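Local coordinates for protein possible adhesin (Caldicellulosiruptor kronotskyensis, PDB 4WA0) that probably mediates attachment of this extremely thermophilic bacterium to cellulose as a tapirin, of which this chain is the beta-helical C-terminal domain, at residues Leu146-Gly151 and Asn171-Ile176; Asn165-Arg170 and Ala191-Ser196. All coordinates share one frame; numbering follows the deposited sequence. Where two conformers were deposited one is given.

Contact 1: Leu146-Gly151 and Asn171-Ile176; sequences LEVIDG and NGSRLI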
loop_
_atom_site.group_PDB
_atom_site.type_symbol
_atom_site.label_atom_id
_atom_site.label_comp_id
_atom_site.label_asym_id
_atom_site.label_seq_id
_atom_site.Cartn_x
_atom_site.Cartn_y
_atom_site.Cartn_z
ATOM N N LEU A 146 1.841 19.257 -13.557
ATOM C CA LEU A 146 1.555 19.404 -12.127
ATOM C C LEU A 146 0.401 20.427 -12.068
ATOM O O LEU A 146 0.584 21.601 -12.363
ATOM C CB LEU A 146 2.780 19.864 -11.365
ATOM C CG LEU A 146 2.574 20.190 -9.871
ATOM C CD1 LEU A 146 1.978 19.022 -9.118
ATOM C CD2 LEU A 146 3.861 20.716 -9.171
ATOM N N GLU A 147 -0.784 19.969 -11.691
ATOM C CA GLU A 147 -2.017 20.772 -11.663
ATOM C C GLU A 147 -2.423 20.865 -10.207
ATOM O O GLU A 147 -2.658 19.836 -9.537
ATOM C CB GLU A 147 -3.121 20.059 -12.475
ATOM C CG GLU A 147 -4.369 20.884 -12.461
ATOM C CD GLU A 147 -5.477 20.336 -13.347
ATOM O OE1 GLU A 147 -5.285 19.245 -13.943
ATOM O OE2 GLU A 147 -6.533 21.012 -13.385
ATOM N N VAL A 148 -2.553 22.071 -9.705
ATOM C CA VAL A 148 -2.838 22.348 -8.300
ATOM C C VAL A 148 -4.016 23.311 -8.219
ATOM O O VAL A 148 -3.865 24.504 -8.540
ATOM C CB VAL A 148 -1.603 22.937 -7.570
ATOM C CG1 VAL A 148 -1.784 23.003 -6.060
ATOM C CG2 VAL A 148 -0.282 22.201 -7.886
ATOM N N ILE A 149 -5.188 22.804 -7.894
ATOM C CA ILE A 149 -6.444 23.585 -8.037
ATOM C C ILE A 149 -7.376 23.488 -6.823
ATOM O O ILE A 149 -7.302 22.537 -6.008
ATOM C CB ILE A 149 -7.206 23.251 -9.349
ATOM C CG1 ILE A 149 -7.854 21.863 -9.362
ATOM C CG2 ILE A 149 -6.257 23.439 -10.561
ATOM C CD1 ILE A 149 -8.757 21.622 -10.513
ATOM N N ASP A 150 -8.319 24.427 -6.789
ATOM C CA ASP A 150 -9.475 24.318 -5.929
ATOM C C ASP A 150 -9.076 24.263 -4.455
ATOM O O ASP A 150 -9.808 23.673 -3.604
ATOM C CB ASP A 150 -10.356 23.126 -6.330
ATOM C CG ASP A 150 -10.921 23.233 -7.731
ATOM O OD1 ASP A 150 -10.936 24.332 -8.374
ATOM O OD2 ASP A 150 -11.396 22.201 -8.253
ATOM N N GLY A 151 -7.974 24.931 -4.110
ATOM C CA GLY A 151 -7.562 25.041 -2.744
ATOM C C GLY A 151 -6.387 24.198 -2.302
ATOM O O GLY A 151 -5.911 24.359 -1.164
ATOM N N ASN A 171 -7.732 28.749 -8.794
ATOM C CA ASN A 171 -8.808 28.541 -7.918
ATOM C C ASN A 171 -8.408 28.449 -6.440
ATOM O O ASN A 171 -8.759 27.498 -5.734
ATOM C CB ASN A 171 -9.632 27.354 -8.366
ATOM C CG ASN A 171 -10.606 27.706 -9.437
ATOM O OD1 ASN A 171 -10.368 27.489 -10.638
ATOM N ND2 ASN A 171 -11.738 28.269 -9.026
ATOM N N GLY A 172 -7.661 29.453 -5.976
ATOM C CA GLY A 172 -7.330 29.545 -4.567
ATOM C C GLY A 172 -6.250 28.602 -4.073
ATOM O O GLY A 172 -6.239 28.259 -2.937
ATOM N N SER A 173 -5.367 28.194 -4.982
ATOM C CA SER A 173 -4.299 27.248 -4.751
ATOM C C SER A 173 -2.993 27.964 -4.772
ATOM O O SER A 173 -2.884 29.114 -5.207
ATOM C CB SER A 173 -4.364 26.166 -5.789
ATOM O OG SER A 173 -5.451 25.315 -5.492
ATOM N N ARG A 174 -1.982 27.274 -4.293
ATOM C CA ARG A 174 -0.638 27.870 -4.152
ATOM C C ARG A 174 0.408 26.825 -4.414
ATOM O O ARG A 174 0.176 25.633 -4.147
ATOM C CB ARG A 174 -0.350 28.386 -2.730
ATOM C CG ARG A 174 -1.045 29.686 -2.362
ATOM C CD ARG A 174 -0.513 30.154 -0.994
ATOM N NE ARG A 174 -0.815 29.195 0.070
ATOM C CZ ARG A 174 -0.290 29.209 1.292
ATOM N NH1 ARG A 174 0.582 30.167 1.652
ATOM N NH2 ARG A 174 -0.653 28.255 2.166
ATOM N N LEU A 175 1.518 27.301 -4.965
ATOM C CA LEU A 175 2.740 26.496 -5.057
ATOM C C LEU A 175 3.782 27.309 -4.281
ATOM O O LEU A 175 3.984 28.517 -4.593
ATOM C CB LEU A 175 3.187 26.183 -6.479
ATOM C CG LEU A 175 4.635 25.637 -6.583
ATOM C CD1 LEU A 175 4.629 24.236 -6.143
ATOM C CD2 LEU A 175 5.080 25.646 -8.038
ATOM N N ILE A 176 4.398 26.676 -3.260
ATOM C CA ILE A 176 5.344 27.341 -2.380
ATOM C C ILE A 176 6.735 26.782 -2.569
ATOM O O ILE A 176 6.911 25.533 -2.503
ATOM C CB ILE A 176 4.902 27.177 -0.926
ATOM C CG1 ILE A 176 3.486 27.726 -0.761
ATOM C CG2 ILE A 176 5.929 27.853 0.006
ATOM C CD1 ILE A 176 2.581 26.913 0.137
HETATM O O HOH W 1 -4.406 27.440 -1.185
#

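Contact 2: Asn165-Arg170 and Ala191-Ser196; sequences NSLVVR and ASTIIS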
loop_
_atom_site.group_PDB
_atom_site.type_symbol
_atom_site.label_atom_id
_atom_site.label_comp_id
_atom_site.label_asym_id
_atom_site.label_seq_id
_atom_site.Cartn_x
_atom_site.Cartn_y
_atom_site.Cartn_z
ATOM N N ASN A 165 6.832 19.060 -16.873
ATOM C CA ASN A 165 6.557 19.670 -18.149
ATOM C C ASN A 165 5.818 20.977 -18.101
ATOM O O ASN A 165 6.158 21.911 -18.816
ATOM C CB ASN A 165 5.785 18.671 -19.058
ATOM C CG ASN A 165 5.571 19.214 -20.444
ATOM O OD1 ASN A 165 4.451 19.632 -20.775
ATOM N ND2 ASN A 165 6.634 19.359 -21.189
ATOM N N SER A 166 4.789 21.041 -17.273
ATOM C CA SER A 166 3.877 22.169 -17.210
ATOM C C SER A 166 3.314 22.280 -15.804
ATOM O O SER A 166 3.263 21.287 -15.059
ATOM C CB SER A 166 2.703 21.939 -18.187
ATOM O OG SER A 166 3.145 21.985 -19.538
ATOM N N LEU A 167 2.901 23.501 -15.479
ATOM C CA LEU A 167 2.348 23.846 -14.193
ATOM C C LEU A 167 1.083 24.620 -14.353
ATOM O O LEU A 167 1.041 25.585 -15.159
ATOM C CB LEU A 167 3.358 24.657 -13.423
ATOM C CG LEU A 167 2.919 25.084 -12.026
ATOM C CD1 LEU A 167 2.667 23.949 -11.035
ATOM C CD2 LEU A 167 3.870 26.130 -11.478
ATOM N N VAL A 168 0.008 24.210 -13.651
ATOM C CA VAL A 168 -1.202 24.951 -13.608
ATOM C C VAL A 168 -1.580 25.092 -12.155
ATOM O O VAL A 168 -1.697 24.048 -11.426
ATOM C CB VAL A 168 -2.317 24.227 -14.392
ATOM C CG1 VAL A 168 -3.643 24.876 -14.158
ATOM C CG2 VAL A 168 -1.991 24.113 -15.892
ATOM N N VAL A 169 -1.800 26.322 -11.720
ATOM C CA VAL A 169 -2.248 26.589 -10.355
ATOM C C VAL A 169 -3.377 27.639 -10.416
ATOM O O VAL A 169 -3.203 28.746 -10.970
ATOM C CB VAL A 169 -1.098 27.149 -9.459
ATOM C CG1 VAL A 169 -1.595 27.418 -8.041
ATOM C CG2 VAL A 169 0.126 26.246 -9.443
ATOM N N ARG A 170 -4.533 27.303 -9.873
ATOM C CA ARG A 170 -5.701 28.192 -9.971
ATOM C C ARG A 170 -6.703 27.903 -8.904
ATOM O O ARG A 170 -6.617 26.913 -8.241
ATOM C CB ARG A 170 -6.341 28.068 -11.371
ATOM C CG ARG A 170 -6.785 26.729 -11.795
ATOM C CD ARG A 170 -7.608 26.845 -13.083
ATOM N NE ARG A 170 -7.956 25.570 -13.620
ATOM C CZ ARG A 170 -8.921 24.788 -13.160
ATOM N NH1 ARG A 170 -9.728 25.181 -12.161
ATOM N NH2 ARG A 170 -9.104 23.623 -13.739
ATOM N N ALA A 191 -0.528 33.648 -16.628
ATOM C CA ALA A 191 -0.321 34.663 -15.569
ATOM C C ALA A 191 -0.873 34.272 -14.221
ATOM O O ALA A 191 -0.257 34.512 -13.220
ATOM C CB ALA A 191 -0.815 36.046 -15.972
ATOM N N SER A 192 -2.057 33.668 -14.216
ATOM C CA SER A 192 -2.683 33.322 -12.946
ATOM C C SER A 192 -1.832 32.328 -12.155
ATOM O O SER A 192 -1.574 32.501 -10.944
ATOM C CB SER A 192 -4.079 32.741 -13.143
ATOM O OG SER A 192 -5.012 33.779 -13.429
ATOM N N THR A 193 -1.339 31.338 -12.881
ATOM C CA THR A 193 -0.448 30.354 -12.288
ATOM C C THR A 193 0.768 31.030 -11.693
ATOM O O THR A 193 1.128 30.781 -10.548
ATOM C CB THR A 193 -0.048 29.290 -13.313
ATOM O OG1 THR A 193 -1.206 28.508 -13.694
ATOM C CG2 THR A 193 1.038 28.447 -12.838
ATOM N N ILE A 194 1.408 31.865 -12.490
ATOM C CA ILE A 194 2.635 32.504 -12.007
ATOM C C ILE A 194 2.373 33.311 -10.708
ATOM O O ILE A 194 3.162 33.284 -9.769
ATOM C CB ILE A 194 3.294 33.349 -13.130
ATOM C CG1 ILE A 194 3.765 32.420 -14.250
ATOM C CG2 ILE A 194 4.400 34.267 -12.557
ATOM C CD1 ILE A 194 4.354 33.155 -15.460
ATOM N N ILE A 195 1.272 34.067 -10.643
ATOM C CA ILE A 195 0.962 34.874 -9.473
ATOM C C ILE A 195 0.519 34.028 -8.255
ATOM O O ILE A 195 0.370 34.572 -7.142
ATOM C CB ILE A 195 -0.053 36.009 -9.831
ATOM C CG1 ILE A 195 -1.458 35.453 -9.998
ATOM C CG2 ILE A 195 0.415 36.725 -11.106
ATOM C CD1 ILE A 195 -2.573 36.437 -10.257
ATOM N N SER A 196 0.322 32.709 -8.470
ATOM C CA SER A 196 -0.011 31.765 -7.414
ATOM C C SER A 196 1.201 31.028 -6.853
ATOM O O SER A 196 1.041 30.187 -5.977
ATOM C CB SER A 196 -1.031 30.746 -7.923
ATOM O OG SER A 196 -2.212 31.341 -8.295
HETATM O O HOH W 2 -0.621 27.692 -16.351
#

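Contact 1: Leu146-Gly151 and Asn171-Ile176
S173 lays its CB against the carbonyl oxygen of V148, 3.3 Å from CB to O, and turns its hydroxyl into the bend that ends the strand of V148. Two successive coils of a beta-helix meet here: each has a corner, 150-151 in one and 171-173 in the next, and the two corners are stacked. With OG anti to its own carbonyl carbon (chi1 -74°), S173 OG receives the backbone N-H of G151, a bond of 2.9 Å bent to 138° at the hydrogen. The single proton of this hydroxyl can be shared only weakly between the carbonyls of A152 and R170, and a small polar group suits a place where several backbone groups converge. One residue before I149, V148 brings CG1 to within 3.8 Å of R174 O, and its branched side chain also touches V154, as expected of the buried wall of the coil.

On the outer side D150 and N171 extend alongside each other in the same direction, with carboxylate and amide planes 78° apart; D150 OD1 lies 3.3 Å from N171 CB. Both have positive phi, which Asp and Asn tolerate better than most residues. G151 and G172 also have positive phi, at which glycine is at ease, and G151 CA directs a hydrogen at G172 O, 3.5 Å away. A water donates to G172 O at 2.7 Å and, weakly, to G151 O.

Contact 2: Asn165-Arg170 and Ala191-Ser196
T193 and V169 set their side chains at about a right angle, and the two branches of the threonine divide the work between backbone and core. OG1, anti to the carbonyl carbon of T193 (chi1 -66°), accepts the N-H of V169 over 3.0 Å in a nearly straight bond, 173° at the hydrogen. The methyl CG2, on the other branch, lies 3.9 Å from L167 CD2 and 4.1 Å from V169 CG2; the T193 and L167 side chains cross obliquely. A beta-branched residue with one polar and one apolar arm therefore fits both a strand edge and the hydrophobic side chains beside it.

That edge belongs to the outermost strand of a beta-helix wall. Where a further strand could stack, the short helix 191-195 lies across strand 166-170 instead, its axis turned 79° from the strand direction, and covers the edge of this strand, while the next wall runs on into strand 197-199. V169 N thus gets a side-chain acceptor in place of a strand carbonyl, while L167 O is served by a water that donates to it at 2.9 Å and also to T193 OG1. D190 OD1 is a further hydrogen-bond partner of that hydroxyl.

Beyond the helix S196 comes up to V169, whose CG1 stands anti to its backbone N. Packing is tight here, with S196 CB 3.4 Å from V169 CG1; serine brings little bulk to this spot. T193 CA also directs a hydrogen at V169 O, 3.5 Å from CA to O.

How the contacts relate
Contacts 1 and 2 lie at the same end of the beta-helix, their centres 8 Å apart, and are tied together by the neighbouring strands 145-149 and 166-170: V148 N reaches V168 O and L146 N reaches S166 O in probable backbone hydrogen bonds. Contact 1 repeats coil upon coil, corner over corner, with glycines and polar residues partly at the surface. Contact 2 is where that repetition stops on this wall and a helix takes over. Both are only partly buried, but the buried fraction of touching residues is larger in contact 2, where aliphatic branches have a larger share. A serine hydroxyl serves a turn in contact 1; a threonine hydroxyl replaces a strand carbonyl in contact 2.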